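PDB 6SLN: RagA protein from Porphyromonas gingivalis, which is a TonB-dependent receptor of the outer membrane and probably carries substrates across it with energy relayed by TonB. Local coordinates for residues R218-Q229 and S986-F997; L110-M119 and V172-M183. All blocks are in the same frame, centred on the assembly; numbering follows the deposited sequence.

How the contacts relate
Contact 1 pairs the first and last strands of the barrel wall, and contact 2 lies within the plug domain that sits inside it. Their centres are about 13 Å apart and they touch directly: Pro-114, from the 110-119 loop, packs its CB 3.7 Å from Val-990 CG2 and also meets the side chain of Gln-988, while Glu-112 lies against Asn-222. Asp-315 of the neighbouring strand 309-322 ties the two further, accepting hydrogen bonds from the amides of Asn-222 in contact 1 and Asn-176 in contact 2. The pocket of the bound phospholipid, formed by residues such as Phe-501 and Tyr-525, includes no residue of either contact.

Contact 1: residues R218-Q229 and S986-F997; sequences RITFNASYGISQ and SKQYVAGIQLSF
The ring of Tyr-989 meets the amide of Gln-229 at its edge, with Gln-229 CD in the ring plane 3.9 Å from Tyr-989 CE1 and the two flat groups turned 63° apart. On the same side of the ring, next to Tyr-989 CD1, Ile-227 CD1 approaches obliquely. At the far end of the strand pair, Ile-219 packs against one side of the Phe-997 ring: its CD1 lies in the ring plane at the edge, 3.6 Å from Phe-997 CD1, and its CG2 comes in at a slant, 3.5 Å from Phe-997 CE1. Two amides also pair. Asn-222 and Gln-994 run side by side with their amides 46° apart, and Gln-994 NE2 donates to Asn-222 OD1 over 3.2 Å, the bond lying in both the donor's amide plane and the acceptor's carbonyl plane. Gln-994 gets there by extending fully, CG anti to the backbone N (chi1 -178°). Lys-987 NZ reaches Gln-229 OE1 at 3.2 Å from above the amide plane. Behind these side chains, antiparallel backbone bonds run from Ile-219 N to the terminal Phe-997 O (2.9 Å) as far as the Gln-229 and Lys-987 pair; the bond from Ala-223 N to Ile-993 O is weak. Phe-221, Ala-223, Ile-227, Tyr-989, Ile-993 and Leu-995 share one face, consistent with a lipid-facing exterior. Thr-220, Asn-222, Ser-228, Gln-988 and Gln-994 make the other mainly polar, and there Gln-988 bonds to Arg-959. The chain ends in a phenylalanine, as is common in outer-membrane barrels, and this joining of the first barrel strand to the last is the seam that closes a TonB-dependent receptor barrel.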
loop_
_atom_site.group_PDB
_atom_site.type_symbol
_atom_site.label_atom_id
_atom_site.label_comp_id
_atom_site.label_asym_id
_atom_site.label_seq_id
_atom_site.Cartn_x
_atom_site.Cartn_y
_atom_site.Cartn_z
ATOM N N ARG A 218 -3.872 -35.842 -28.101
ATOM C CA ARG A 218 -4.644 -36.460 -27.033
ATOM C C ARG A 218 -5.253 -35.373 -26.161
ATOM O O ARG A 218 -4.551 -34.450 -25.735
ATOM C CB ARG A 218 -3.790 -37.402 -26.166
ATOM C CG ARG A 218 -4.601 -38.076 -25.060
ATOM C CD ARG A 218 -3.742 -38.698 -23.983
ATOM N NE ARG A 218 -2.382 -38.928 -24.446
ATOM C CZ ARG A 218 -1.430 -39.481 -23.705
ATOM N NH1 ARG A 218 -1.696 -39.866 -22.461
ATOM N NH2 ARG A 218 -0.212 -39.646 -24.211
ATOM N N ILE A 219 -6.558 -35.483 -25.903
ATOM C CA ILE A 219 -7.274 -34.592 -24.999
ATOM C C ILE A 219 -7.763 -35.403 -23.811
ATOM O O ILE A 219 -8.245 -36.531 -23.974
ATOM C CB ILE A 219 -8.460 -33.903 -25.696
ATOM C CG1 ILE A 219 -8.023 -33.328 -27.043
ATOM C CG2 ILE A 219 -9.045 -32.833 -24.791
ATOM C CD1 ILE A 219 -9.172 -33.096 -27.995
ATOM N N THR A 220 -7.635 -34.833 -22.614
ATOM C CA THR A 220 -8.135 -35.464 -21.407
ATOM C C THR A 220 -8.914 -34.458 -20.580
ATOM O O THR A 220 -8.478 -33.317 -20.414
ATOM C CB THR A 220 -6.991 -36.049 -20.603
ATOM O OG1 THR A 220 -6.309 -36.993 -21.438
ATOM C CG2 THR A 220 -7.553 -36.756 -19.374
ATOM N N PHE A 221 -10.075 -34.870 -20.087
ATOM C CA PHE A 221 -10.904 -34.023 -19.247
ATOM C C PHE A 221 -11.130 -34.754 -17.941
ATOM O O PHE A 221 -11.559 -35.908 -17.946
ATOM C CB PHE A 221 -12.246 -33.680 -19.919
ATOM C CG PHE A 221 -13.234 -32.992 -19.002
ATOM C CD1 PHE A 221 -13.195 -31.621 -18.825
ATOM C CD2 PHE A 221 -14.202 -33.716 -18.324
ATOM C CE1 PHE A 221 -14.106 -30.980 -17.983
ATOM C CE2 PHE A 221 -15.109 -33.084 -17.485
ATOM C CZ PHE A 221 -15.056 -31.710 -17.321
ATOM N N ASN A 222 -10.824 -34.092 -16.835
ATOM C CA ASN A 222 -11.046 -34.634 -15.506
ATOM C C ASN A 222 -11.951 -33.694 -14.731
ATOM O O ASN A 222 -11.831 -32.470 -14.833
ATOM C CB ASN A 222 -9.738 -34.833 -14.724
ATOM C CG ASN A 222 -8.716 -35.650 -15.481
ATOM O OD1 ASN A 222 -8.907 -36.842 -15.729
ATOM N ND2 ASN A 222 -7.610 -35.012 -15.837
ATOM N N ALA A 223 -12.852 -34.278 -13.958
ATOM C CA ALA A 223 -13.778 -33.521 -13.140
ATOM C C ALA A 223 -14.051 -34.365 -11.911
ATOM O O ALA A 223 -14.230 -35.582 -12.020
ATOM C CB ALA A 223 -15.076 -33.200 -13.895
ATOM N N SER A 224 -14.059 -33.728 -10.748
ATOM C CA SER A 224 -14.308 -34.464 -9.522
ATOM C C SER A 224 -14.973 -33.549 -8.510
ATOM O O SER A 224 -14.705 -32.347 -8.476
ATOM C CB SER A 224 -13.010 -35.048 -8.955
ATOM O OG SER A 224 -12.263 -34.060 -8.265
ATOM N N TYR A 225 -15.860 -34.124 -7.707
ATOM C CA TYR A 225 -16.513 -33.409 -6.628
ATOM C C TYR A 225 -16.464 -34.291 -5.399
ATOM O O TYR A 225 -16.587 -35.517 -5.500
ATOM C CB TYR A 225 -17.983 -33.045 -6.957
ATOM C CG TYR A 225 -18.690 -32.303 -5.840
ATOM C CD1 TYR A 225 -19.358 -32.995 -4.848
ATOM C CD2 TYR A 225 -18.674 -30.911 -5.772
ATOM C CE1 TYR A 225 -20.001 -32.330 -3.815
ATOM C CE2 TYR A 225 -19.316 -30.232 -4.736
ATOM C CZ TYR A 225 -19.980 -30.955 -3.762
ATOM O OH TYR A 225 -20.625 -30.321 -2.720
ATOM N N GLY A 226 -16.298 -33.662 -4.242
ATOM C CA GLY A 226 -16.270 -34.419 -3.012
ATOM C C GLY A 226 -16.433 -33.505 -1.823
ATOM O O GLY A 226 -16.519 -32.282 -1.959
ATOM N N ILE A 227 -16.458 -34.123 -0.637
ATOM C CA ILE A 227 -16.659 -33.406 0.614
ATOM C C ILE A 227 -15.528 -33.732 1.578
ATOM O O ILE A 227 -14.866 -34.765 1.469
ATOM C CB ILE A 227 -18.012 -33.741 1.264
ATOM C CG1 ILE A 227 -18.199 -35.248 1.325
ATOM C CG2 ILE A 227 -19.131 -33.134 0.477
ATOM C CD1 ILE A 227 -18.999 -35.679 2.490
ATOM N N SER A 228 -15.332 -32.835 2.543
ATOM C CA SER A 228 -14.334 -32.981 3.593
ATOM C C SER A 228 -15.016 -32.989 4.959
ATOM O O SER A 228 -15.816 -32.098 5.260
ATOM C CB SER A 228 -13.308 -31.846 3.525
ATOM O OG SER A 228 -12.476 -31.969 2.382
ATOM N N GLN A 229 -14.691 -33.986 5.785
ATOM C CA GLN A 229 -15.185 -34.060 7.151
ATOM C C GLN A 229 -14.034 -34.189 8.143
ATOM O O GLN A 229 -12.931 -34.613 7.790
ATOM C CB GLN A 229 -16.123 -35.242 7.325
ATOM C CG GLN A 229 -17.052 -35.442 6.178
ATOM C CD GLN A 229 -17.858 -36.698 6.350
ATOM O OE1 GLN A 229 -17.536 -37.541 7.188
ATOM N NE2 GLN A 229 -18.917 -36.837 5.564
ATOM N N SER A 986 -8.261 -33.851 7.370
ATOM C CA SER A 986 -9.624 -34.117 6.957
ATOM C C SER A 986 -9.723 -35.481 6.298
ATOM O O SER A 986 -8.723 -36.090 5.906
ATOM C CB SER A 986 -10.116 -33.037 6.000
ATOM O OG SER A 986 -9.146 -32.809 4.999
ATOM N N LYS A 987 -10.959 -35.950 6.199
ATOM C CA LYS A 987 -11.321 -37.199 5.543
ATOM C C LYS A 987 -12.178 -36.818 4.348
ATOM O O LYS A 987 -13.178 -36.107 4.507
ATOM C CB LYS A 987 -12.079 -38.104 6.521
ATOM C CG LYS A 987 -12.680 -39.374 5.953
ATOM C CD LYS A 987 -13.286 -40.218 7.071
ATOM C CE LYS A 987 -14.417 -39.484 7.792
ATOM N NZ LYS A 987 -15.739 -40.149 7.603
ATOM N N GLN A 988 -11.780 -37.250 3.159
ATOM C CA GLN A 988 -12.485 -36.877 1.940
ATOM C C GLN A 988 -13.136 -38.078 1.269
ATOM O O GLN A 988 -12.549 -39.162 1.188
ATOM C CB GLN A 988 -11.555 -36.197 0.941
ATOM C CG GLN A 988 -11.271 -34.749 1.253
ATOM C CD GLN A 988 -9.866 -34.569 1.737
ATOM O OE1 GLN A 988 -8.916 -34.947 1.058
ATOM N NE2 GLN A 988 -9.719 -34.023 2.933
ATOM N N TYR A 989 -14.353 -37.864 0.787
ATOM C CA TYR A 989 -14.999 -38.737 -0.182
ATOM C C TYR A 989 -15.152 -37.952 -1.471
ATOM O O TYR A 989 -15.739 -36.862 -1.473
ATOM C CB TYR A 989 -16.370 -39.208 0.295
ATOM C CG TYR A 989 -16.381 -39.801 1.668
ATOM C CD1 TYR A 989 -16.580 -38.997 2.782
ATOM C CD2 TYR A 989 -16.208 -41.159 1.854
ATOM C CE1 TYR A 989 -16.601 -39.527 4.050
ATOM C CE2 TYR A 989 -16.225 -41.701 3.124
ATOM C CZ TYR A 989 -16.423 -40.875 4.218
ATOM O OH TYR A 989 -16.435 -41.393 5.492
ATOM N N VAL A 990 -14.639 -38.498 -2.559
ATOM C CA VAL A 990 -14.755 -37.863 -3.860
ATOM C C VAL A 990 -15.259 -38.891 -4.857
ATOM O O VAL A 990 -14.871 -40.066 -4.819
ATOM C CB VAL A 990 -13.408 -37.254 -4.314
ATOM C CG1 VAL A 990 -13.585 -36.419 -5.583
ATOM C CG2 VAL A 990 -12.834 -36.374 -3.202
ATOM N N ALA A 991 -16.163 -38.458 -5.715
ATOM C CA ALA A 991 -16.477 -39.186 -6.925
ATOM C C ALA A 991 -15.889 -38.394 -8.086
ATOM O O ALA A 991 -15.792 -37.163 -8.023
ATOM C CB ALA A 991 -17.992 -39.381 -7.073
ATOM N N GLY A 992 -15.457 -39.098 -9.128
ATOM C CA GLY A 992 -14.796 -38.426 -10.230
ATOM C C GLY A 992 -14.948 -39.162 -11.541
ATOM O O GLY A 992 -15.236 -40.364 -11.584
ATOM N N ILE A 993 -14.715 -38.418 -12.620
ATOM C CA ILE A 993 -14.918 -38.895 -13.978
ATOM C C ILE A 993 -13.688 -38.537 -14.797
ATOM O O ILE A 993 -12.939 -37.616 -14.461
ATOM C CB ILE A 993 -16.200 -38.285 -14.596
ATOM C CG1 ILE A 993 -16.519 -38.898 -15.951
ATOM C CG2 ILE A 993 -16.083 -36.783 -14.705
ATOM C CD1 ILE A 993 -17.999 -38.984 -16.233
ATOM N N GLN A 994 -13.464 -39.289 -15.872
ATOM C CA GLN A 994 -12.434 -38.900 -16.826
ATOM C C GLN A 994 -12.853 -39.243 -18.248
ATOM O O GLN A 994 -13.358 -40.337 -18.519
ATOM C CB GLN A 994 -11.088 -39.554 -16.528
ATOM C CG GLN A 994 -10.022 -39.109 -17.499
ATOM C CD GLN A 994 -8.826 -40.028 -17.551
ATOM O OE1 GLN A 994 -8.861 -41.098 -18.171
ATOM N NE2 GLN A 994 -7.747 -39.608 -16.906
ATOM N N LEU A 995 -12.613 -38.294 -19.150
ATOM C CA LEU A 995 -12.948 -38.403 -20.563
ATOM C C LEU A 995 -11.672 -38.316 -21.387
ATOM O O LEU A 995 -10.893 -37.371 -21.229
ATOM C CB LEU A 995 -13.903 -37.280 -20.968
ATOM C CG LEU A 995 -15.390 -37.594 -21.009
ATOM C CD1 LEU A 995 -15.840 -38.418 -19.812
ATOM C CD2 LEU A 995 -16.133 -36.294 -21.053
ATOM N N SER A 996 -11.468 -39.273 -22.282
ATOM C CA SER A 996 -10.308 -39.257 -23.159
ATOM C C SER A 996 -10.780 -39.224 -24.600
ATOM O O SER A 996 -11.633 -40.030 -24.988
ATOM C CB SER A 996 -9.434 -40.488 -22.944
ATOM O OG SER A 996 -9.024 -40.557 -21.604
ATOM N N PHE A 997 -10.224 -38.305 -25.389
ATOM C CA PHE A 997 -10.422 -38.366 -26.830
ATOM C C PHE A 997 -9.338 -37.634 -27.601
ATOM O O PHE A 997 -8.228 -37.463 -27.102
ATOM C CB PHE A 997 -11.799 -37.825 -27.210
ATOM C CG PHE A 997 -12.220 -36.619 -26.442
ATOM C CD1 PHE A 997 -11.561 -35.423 -26.612
ATOM C CD2 PHE A 997 -13.310 -36.671 -25.583
ATOM C CE1 PHE A 997 -11.959 -34.304 -25.925
ATOM C CE2 PHE A 997 -13.717 -35.560 -24.888
ATOM C CZ PHE A 997 -13.040 -34.369 -25.057
ATOM O OXT PHE A 997 -9.539 -37.231 -28.745
#

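Contact 2: residues L110-M119 and V172-M183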
loop_
_atom_site.group_PDB
_atom_site.type_symbol
_atom_site.label_atom_id
_atom_site.label_comp_id
_atom_site.label_asym_id
_atom_site.label_seq_id
_atom_site.Cartn_x
_atom_site.Cartn_y
_atom_site.Cartn_z
ATOM N N LEU A 110 0.436 -39.108 -7.957
ATOM C CA LEU A 110 0.368 -37.653 -7.910
ATOM C C LEU A 110 -0.959 -37.073 -8.391
ATOM O O LEU A 110 -1.255 -35.915 -8.075
ATOM C CB LEU A 110 1.501 -37.047 -8.756
ATOM C CG LEU A 110 2.949 -37.407 -8.394
ATOM C CD1 LEU A 110 3.923 -37.033 -9.518
ATOM C CD2 LEU A 110 3.350 -36.717 -7.105
ATOM N N ALA A 111 -1.767 -37.849 -9.116
ATOM C CA ALA A 111 -2.864 -37.329 -9.927
ATOM C C ALA A 111 -4.152 -37.137 -9.134
ATOM O O ALA A 111 -4.500 -37.960 -8.285
ATOM C CB ALA A 111 -3.144 -38.272 -11.100
ATOM N N GLU A 112 -4.862 -36.046 -9.448
ATOM C CA GLU A 112 -6.208 -35.745 -8.963
ATOM C C GLU A 112 -6.418 -36.102 -7.497
ATOM O O GLU A 112 -6.928 -37.182 -7.185
ATOM C CB GLU A 112 -7.262 -36.462 -9.820
ATOM C CG GLU A 112 -7.313 -36.046 -11.296
ATOM C CD GLU A 112 -8.302 -34.908 -11.573
ATOM O OE1 GLU A 112 -7.840 -33.751 -11.693
ATOM O OE2 GLU A 112 -9.532 -35.170 -11.666
ATOM N N LYS A 113 -6.034 -35.213 -6.587
ATOM C CA LYS A 113 -6.185 -35.506 -5.173
ATOM C C LYS A 113 -6.857 -34.328 -4.483
ATOM O O LYS A 113 -6.599 -33.172 -4.824
ATOM C CB LYS A 113 -4.827 -35.826 -4.512
ATOM C CG LYS A 113 -4.187 -37.135 -5.022
ATOM C CD LYS A 113 -3.461 -37.933 -3.938
ATOM C CE LYS A 113 -3.806 -39.435 -3.992
ATOM N NZ LYS A 113 -3.345 -40.132 -5.231
ATOM N N PRO A 114 -7.728 -34.585 -3.533
ATOM C CA PRO A 114 -8.641 -33.529 -3.088
ATOM C C PRO A 114 -8.032 -32.569 -2.085
ATOM O O PRO A 114 -8.776 -31.964 -1.304
ATOM C CB PRO A 114 -9.798 -34.315 -2.467
ATOM C CG PRO A 114 -9.158 -35.573 -1.952
ATOM C CD PRO A 114 -7.979 -35.870 -2.852
ATOM N N VAL A 115 -6.708 -32.413 -2.079
ATOM C CA VAL A 115 -6.090 -31.329 -1.324
ATOM C C VAL A 115 -5.052 -30.630 -2.195
ATOM O O VAL A 115 -4.485 -31.221 -3.121
ATOM C CB VAL A 115 -5.450 -31.807 -0.006
ATOM C CG1 VAL A 115 -6.515 -31.970 1.078
ATOM C CG2 VAL A 115 -4.669 -33.088 -0.226
ATOM N N ALA A 116 -4.813 -29.348 -1.894
ATOM C CA ALA A 116 -3.796 -28.585 -2.606
ATOM C C ALA A 116 -2.392 -28.970 -2.187
ATOM O O ALA A 116 -1.440 -28.695 -2.924
ATOM C CB ALA A 116 -3.983 -27.092 -2.368
ATOM N N ASN A 117 -2.247 -29.593 -1.020
ATOM C CA ASN A 117 -0.949 -29.887 -0.417
ATOM C C ASN A 117 -0.431 -31.185 -1.027
ATOM O O ASN A 117 -0.709 -32.278 -0.541
ATOM C CB ASN A 117 -1.100 -29.948 1.099
ATOM C CG ASN A 117 0.117 -30.498 1.790
ATOM O OD1 ASN A 117 -0.001 -31.184 2.796
ATOM N ND2 ASN A 117 1.297 -30.196 1.263
ATOM N N ILE A 118 0.342 -31.050 -2.111
ATOM C CA ILE A 118 0.773 -32.187 -2.930
ATOM C C ILE A 118 1.710 -33.120 -2.170
ATOM O O ILE A 118 1.674 -34.340 -2.380
ATOM C CB ILE A 118 1.436 -31.678 -4.225
ATOM C CG1 ILE A 118 2.009 -32.835 -5.049
ATOM C CG2 ILE A 118 2.528 -30.700 -3.896
ATOM C CD1 ILE A 118 0.954 -33.671 -5.767
ATOM N N MET A 119 2.562 -32.586 -1.287
ATOM C CA MET A 119 3.528 -33.442 -0.596
ATOM C C MET A 119 2.825 -34.483 0.266
ATOM O O MET A 119 3.355 -35.590 0.473
ATOM C CB MET A 119 4.483 -32.591 0.248
ATOM C CG MET A 119 5.611 -31.923 -0.570
ATOM S SD MET A 119 6.544 -33.138 -1.531
ATOM C CE MET A 119 5.981 -32.845 -3.194
ATOM N N VAL A 172 4.375 -24.261 -5.799
ATOM C CA VAL A 172 4.052 -25.614 -6.248
ATOM C C VAL A 172 2.563 -25.895 -6.073
ATOM O O VAL A 172 1.943 -26.528 -6.931
ATOM C CB VAL A 172 4.913 -26.657 -5.508
ATOM C CG1 VAL A 172 4.378 -28.053 -5.777
ATOM C CG2 VAL A 172 6.346 -26.566 -5.951
ATOM N N ALA A 173 1.963 -25.420 -4.970
ATOM C CA ALA A 173 0.513 -25.523 -4.791
ATOM C C ALA A 173 -0.288 -24.769 -5.864
ATOM O O ALA A 173 -1.438 -25.139 -6.139
ATOM C CB ALA A 173 0.116 -25.007 -3.407
ATOM N N THR A 174 0.268 -23.707 -6.458
ATOM C CA THR A 174 -0.443 -23.005 -7.523
ATOM C C THR A 174 -0.364 -23.735 -8.857
ATOM O O THR A 174 -0.863 -23.211 -9.857
ATOM C CB THR A 174 0.090 -21.572 -7.705
ATOM O OG1 THR A 174 1.408 -21.587 -8.292
ATOM C CG2 THR A 174 0.113 -20.800 -6.364
ATOM N N MET A 175 0.237 -24.922 -8.893
ATOM C CA MET A 175 0.384 -25.703 -10.113
ATOM C C MET A 175 -0.594 -26.872 -10.118
ATOM O O MET A 175 -0.931 -27.433 -9.071
ATOM C CB MET A 175 1.810 -26.247 -10.260
ATOM C CG MET A 175 2.949 -25.215 -10.240
ATOM S SD MET A 175 4.396 -25.953 -11.030
ATOM C CE MET A 175 5.467 -24.535 -11.216
ATOM N N ASN A 176 -1.033 -27.245 -11.309
ATOM C CA ASN A 176 -1.931 -28.379 -11.483
ATOM C C ASN A 176 -1.114 -29.670 -11.453
ATOM O O ASN A 176 -0.356 -29.949 -12.393
ATOM C CB ASN A 176 -2.714 -28.215 -12.794
ATOM C CG ASN A 176 -3.721 -29.329 -13.050
ATOM O OD1 ASN A 176 -3.856 -30.284 -12.275
ATOM N ND2 ASN A 176 -4.430 -29.212 -14.170
ATOM N N PRO A 177 -1.257 -30.494 -10.407
ATOM C CA PRO A 177 -0.396 -31.681 -10.275
ATOM C C PRO A 177 -0.677 -32.751 -11.299
ATOM O O PRO A 177 0.119 -33.693 -11.413
ATOM C CB PRO A 177 -0.702 -32.187 -8.864
ATOM C CG PRO A 177 -1.654 -31.169 -8.258
ATOM C CD PRO A 177 -2.314 -30.479 -9.386
ATOM N N ASN A 178 -1.784 -32.657 -12.035
ATOM C CA ASN A 178 -2.012 -33.577 -13.139
ATOM C C ASN A 178 -1.040 -33.355 -14.278
ATOM O O ASN A 178 -0.912 -34.230 -15.142
ATOM C CB ASN A 178 -3.424 -33.426 -13.664
ATOM C CG ASN A 178 -4.319 -34.484 -13.147
ATOM O OD1 ASN A 178 -5.359 -34.188 -12.587
ATOM N ND2 ASN A 178 -3.922 -35.738 -13.316
ATOM N N ASP A 179 -0.397 -32.185 -14.320
ATOM C CA ASP A 179 0.659 -31.905 -15.280
ATOM C C ASP A 179 1.985 -32.551 -14.906
ATOM O O ASP A 179 2.927 -32.478 -15.701
ATOM C CB ASP A 179 0.844 -30.396 -15.417
ATOM C CG ASP A 179 -0.437 -29.698 -15.788
ATOM O OD1 ASP A 179 -1.288 -30.357 -16.410
ATOM O OD2 ASP A 179 -0.593 -28.505 -15.461
ATOM N N PHE A 180 2.071 -33.189 -13.734
ATOM C CA PHE A 180 3.298 -33.819 -13.258
ATOM C C PHE A 180 3.431 -35.230 -13.817
ATOM O O PHE A 180 2.525 -36.059 -13.669
ATOM C CB PHE A 180 3.325 -33.865 -11.733
ATOM C CG PHE A 180 3.300 -32.513 -11.072
ATOM C CD1 PHE A 180 3.450 -31.355 -11.808
ATOM C CD2 PHE A 180 3.133 -32.409 -9.704
ATOM C CE1 PHE A 180 3.437 -30.127 -11.187
ATOM C CE2 PHE A 180 3.115 -31.182 -9.077
ATOM C CZ PHE A 180 3.268 -30.042 -9.815
ATOM N N GLU A 181 4.568 -35.497 -14.458
ATOM C CA GLU A 181 4.829 -36.826 -14.998
ATOM C C GLU A 181 5.373 -37.747 -13.924
ATOM O O GLU A 181 4.894 -38.873 -13.746
ATOM C CB GLU A 181 5.823 -36.740 -16.155
ATOM C CG GLU A 181 6.053 -38.050 -16.873
ATOM C CD GLU A 181 4.755 -38.691 -17.311
ATOM O OE1 GLU A 181 4.197 -39.490 -16.529
ATOM O OE2 GLU A 181 4.287 -38.389 -18.433
ATOM N N SER A 182 6.384 -37.285 -13.206
ATOM C CA SER A 182 7.018 -38.094 -12.188
ATOM C C SER A 182 7.546 -37.166 -11.113
ATOM O O SER A 182 7.527 -35.937 -11.248
ATOM C CB SER A 182 8.141 -38.953 -12.777
ATOM O OG SER A 182 8.838 -38.254 -13.796
ATOM N N MET A 183 7.987 -37.775 -10.022
ATOM C CA MET A 183 8.675 -37.067 -8.957
ATOM C C MET A 183 9.795 -37.968 -8.473
ATOM O O MET A 183 9.555 -39.122 -8.095
ATOM C CB MET A 183 7.726 -36.697 -7.820
ATOM C CG MET A 183 8.437 -36.149 -6.615
ATOM S SD MET A 183 7.274 -35.640 -5.346
ATOM C CE MET A 183 6.153 -34.598 -6.278
#
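Within the plug domain, the loop after strand 102-106 folds over the segment that leads into strand 180-186, and Leu-110, Ile-118 and Met-119 make the apolar core between them. Leu-110 divides its branches: CD1 rests 3.9 Å from Phe-180 CB, the two side chains crossing at about a right angle, and CD2 lies 3.6 Å from Met-183 CE. Met-183 runs out extended (chi1 171°) and bends only at its last torsion, which carries CE to within 3.6 Å of Met-119 CE as well. Ile-118 faces three partners. Its CG2 meets Val-172 CG1 at 3.7 Å, its CD1 meets Pro-177 CB at 3.8 Å, and its CG1 stands at the edge of the Phe-180 ring. One face of that ring is covered by Pro-177 CA, 3.6 Å above its centre. The turn that places Pro-177 is an Asx turn, in which Asn-176 OD1 accepts from Asn-178 N. Strand 180-186 then begins with a classic beta bulge, Glu-181 and Ser-182 both facing Gln-207. Side chains of the loop thus pack against strand 180-186 of the mixed sheet of a TonB-dependent receptor plug.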